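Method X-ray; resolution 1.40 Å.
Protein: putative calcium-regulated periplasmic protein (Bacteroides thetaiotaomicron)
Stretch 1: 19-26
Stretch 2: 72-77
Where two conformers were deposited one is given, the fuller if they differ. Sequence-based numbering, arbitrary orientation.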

# COMPACT_ATOMS: atom_id res chain seq x y z
N GLN A 19 17.70 8.39 -16.00
CA GLN A 19 16.95 8.52 -17.26
C GLN A 19 15.45 8.68 -17.00
O GLN A 19 14.79 9.48 -17.64
CB GLN A 19 17.19 7.31 -18.16
CG GLN A 19 18.62 7.25 -18.78
CD GLN A 19 19.08 5.84 -19.16
OE1 GLN A 19 20.28 5.59 -19.31
NE2 GLN A 19 18.13 4.92 -19.29
N PHE A 20 14.94 7.97 -16.01
CA PHE A 20 13.53 8.04 -15.69
C PHE A 20 13.14 9.45 -15.25
O PHE A 20 12.11 9.98 -15.63
CB PHE A 20 13.20 7.01 -14.62
CG PHE A 20 11.73 6.88 -14.30
CD1 PHE A 20 10.96 6.01 -15.00
CD2 PHE A 20 11.17 7.57 -13.26
CE1 PHE A 20 9.61 5.85 -14.67
CE2 PHE A 20 9.80 7.37 -12.93
CZ PHE A 20 9.06 6.51 -13.67
N ILE A 21 13.97 10.05 -14.41
CA ILE A 21 13.74 11.41 -13.89
C ILE A 21 13.71 12.42 -15.04
O ILE A 21 12.85 13.26 -15.13
CB ILE A 21 14.86 11.77 -12.83
CG1 ILE A 21 14.70 10.88 -11.58
CG2 ILE A 21 14.86 13.28 -12.47
CD1 ILE A 21 15.91 10.92 -10.74
N LYS A 22 14.67 12.29 -15.93
CA LYS A 22 14.75 13.18 -17.08
C LYS A 22 13.56 12.97 -18.00
O LYS A 22 12.99 13.95 -18.51
CB LYS A 22 16.09 13.02 -17.79
CG LYS A 22 17.16 13.68 -16.95
CD LYS A 22 18.58 13.39 -17.34
CE LYS A 22 19.51 14.34 -16.58
NZ LYS A 22 19.31 15.78 -16.95
N GLN A 23 13.16 11.73 -18.16
CA GLN A 23 12.05 11.39 -19.07
C GLN A 23 10.75 11.98 -18.57
O GLN A 23 9.97 12.60 -19.34
CB GLN A 23 11.90 9.90 -19.24
CG GLN A 23 10.78 9.50 -20.22
CD GLN A 23 11.00 10.09 -21.59
OE1 GLN A 23 12.13 10.13 -22.08
NE2 GLN A 23 9.92 10.60 -22.20
N HIS A 24 10.47 11.77 -17.29
CA HIS A 24 9.09 12.03 -16.79
C HIS A 24 8.97 13.19 -15.86
O HIS A 24 7.84 13.65 -15.61
CB HIS A 24 8.54 10.82 -16.06
CG HIS A 24 8.48 9.60 -16.91
ND1 HIS A 24 7.60 9.47 -17.96
CD2 HIS A 24 9.22 8.47 -16.87
CE1 HIS A 24 7.83 8.31 -18.56
NE2 HIS A 24 8.78 7.66 -17.89
N PHE A 25 10.09 13.70 -15.37
CA PHE A 25 10.07 14.79 -14.38
C PHE A 25 10.95 15.96 -14.78
O PHE A 25 11.56 16.65 -13.94
CB PHE A 25 10.45 14.21 -13.02
CG PHE A 25 9.39 13.30 -12.48
CD1 PHE A 25 8.34 13.83 -11.75
CD2 PHE A 25 9.43 11.94 -12.71
CE1 PHE A 25 7.35 13.01 -11.26
CE2 PHE A 25 8.42 11.14 -12.24
CZ PHE A 25 7.39 11.67 -11.52
N SER A 26 10.99 16.21 -16.10
CA SER A 26 11.90 17.21 -16.66
C SER A 26 11.58 18.60 -16.11
O SER A 26 12.49 19.43 -16.00
CB SER A 26 11.85 17.23 -18.22
OG SER A 26 10.52 17.38 -18.70
N VAL A 72 0.39 11.46 -11.21
CA VAL A 72 1.41 10.63 -11.84
C VAL A 72 1.42 10.85 -13.36
O VAL A 72 0.37 10.72 -14.01
CB VAL A 72 1.16 9.15 -11.55
CG1 VAL A 72 2.08 8.28 -12.36
CG2 VAL A 72 1.30 8.88 -10.04
N PRO A 73 2.59 11.11 -13.95
CA PRO A 73 2.64 11.21 -15.41
C PRO A 73 2.04 9.98 -16.08
O PRO A 73 2.39 8.87 -15.76
CB PRO A 73 4.12 11.38 -15.70
CG PRO A 73 4.67 12.07 -14.41
CD PRO A 73 3.87 11.44 -13.29
N VAL A 74 1.13 10.19 -17.03
CA VAL A 74 0.34 9.09 -17.58
C VAL A 74 1.22 8.08 -18.29
O VAL A 74 0.92 6.88 -18.29
CB VAL A 74 -0.78 9.60 -18.56
CG1 VAL A 74 -1.53 8.42 -19.25
CG2 VAL A 74 -1.77 10.45 -17.79
N ALA A 75 2.31 8.55 -18.89
CA ALA A 75 3.17 7.62 -19.63
C ALA A 75 3.66 6.45 -18.76
O ALA A 75 3.96 5.40 -19.27
CB ALA A 75 4.37 8.37 -20.21
N ILE A 76 3.80 6.69 -17.45
CA ILE A 76 4.27 5.66 -16.49
C ILE A 76 3.22 4.58 -16.23
O ILE A 76 3.54 3.47 -15.81
CB ILE A 76 4.59 6.36 -15.13
CG1 ILE A 76 5.75 7.34 -15.32
CG2 ILE A 76 4.97 5.37 -14.01
CD1 ILE A 76 5.95 8.30 -14.13
N ILE A 77 1.94 4.91 -16.39
CA ILE A 77 0.84 4.02 -16.04
C ILE A 77 0.53 3.01 -17.15
O ILE A 77 0.29 3.41 -18.32
CB ILE A 77 -0.44 4.86 -15.77
CG1 ILE A 77 -0.17 5.95 -14.72
CG2 ILE A 77 -1.58 3.97 -15.35
CD1 ILE A 77 -1.26 6.94 -14.61

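What holds these two stretches together, given that no hydrogen bond crosses between them? The contact is one of packing, with three aromatic rings from the first stretch, those of Phe20, His24 and Phe25, meeting Pro73, Ala75 and Ile76 of the second. It is small, burying 241 Å² with both sides summed. The backbones keep their polar bonding local: His24 N donates to Phe20 O at 2.9 Å in the helix, and Ile76 N to Pro73 O at 3.1 Å around the 3-10 segment. What remains for the contact is mainly carbon against carbon.

How does Ile76 reach three rings at once? Its CA-to-CB bond points toward the first stretch, and chi1 in m with chi2 in t extends the chain through CG1 to CD1. Ile76 CG1 lies over the face of the His24 imidazole, 3.8 Å from the ring centroid and only 4° off the ring normal, a nearly ideal CH-pi arrangement. Ile76 CD1 continues past this ring to the two phenylalanines, coming 3.6 Å from Phe20 CZ and 4.2 Å from Phe25 CE2. Ile76 CG2 also lies 4.3 Å from Phe20 CZ.

How do the two phenylalanines meet the same methyl group from different rotamers? Both CA-to-CB bonds run sideways to the second stretch, so the approach depends on how each side chain continues. Phe20 has chi1 in t (-174°) and Phe25 has chi1 in m (-69°); in each case the end of the ring comes nearer. With chi2 at 89° and -86°, both rings stand roughly perpendicular to the CA-CB-CG plane, the usual preference of an aromatic side chain. Ile76 CD1 lies oblique to both rings. Phe25 also brings CZ to 3.9 Å from Pro73 CD, so its ring touches the proline as well as the isoleucine.

What does the conformation of His24 accomplish? Its CA-to-CB bond points toward the second stretch, and chi1 in m (-59°) with chi2 at -70° turns a face of the imidazole to Ile76. The same orientation leaves Ala75 CB at the ring's edge, near its plane, 3.8 Å from His24 CE1. One flat side chain thus serves successive residues of the 3-10 segment in two different ways. The backbone of His24 takes part as well: His24 O lies 3.7 Å from Pro73 CG, where the proline, with its C-gamma exo pucker, packs against the backbone of His24.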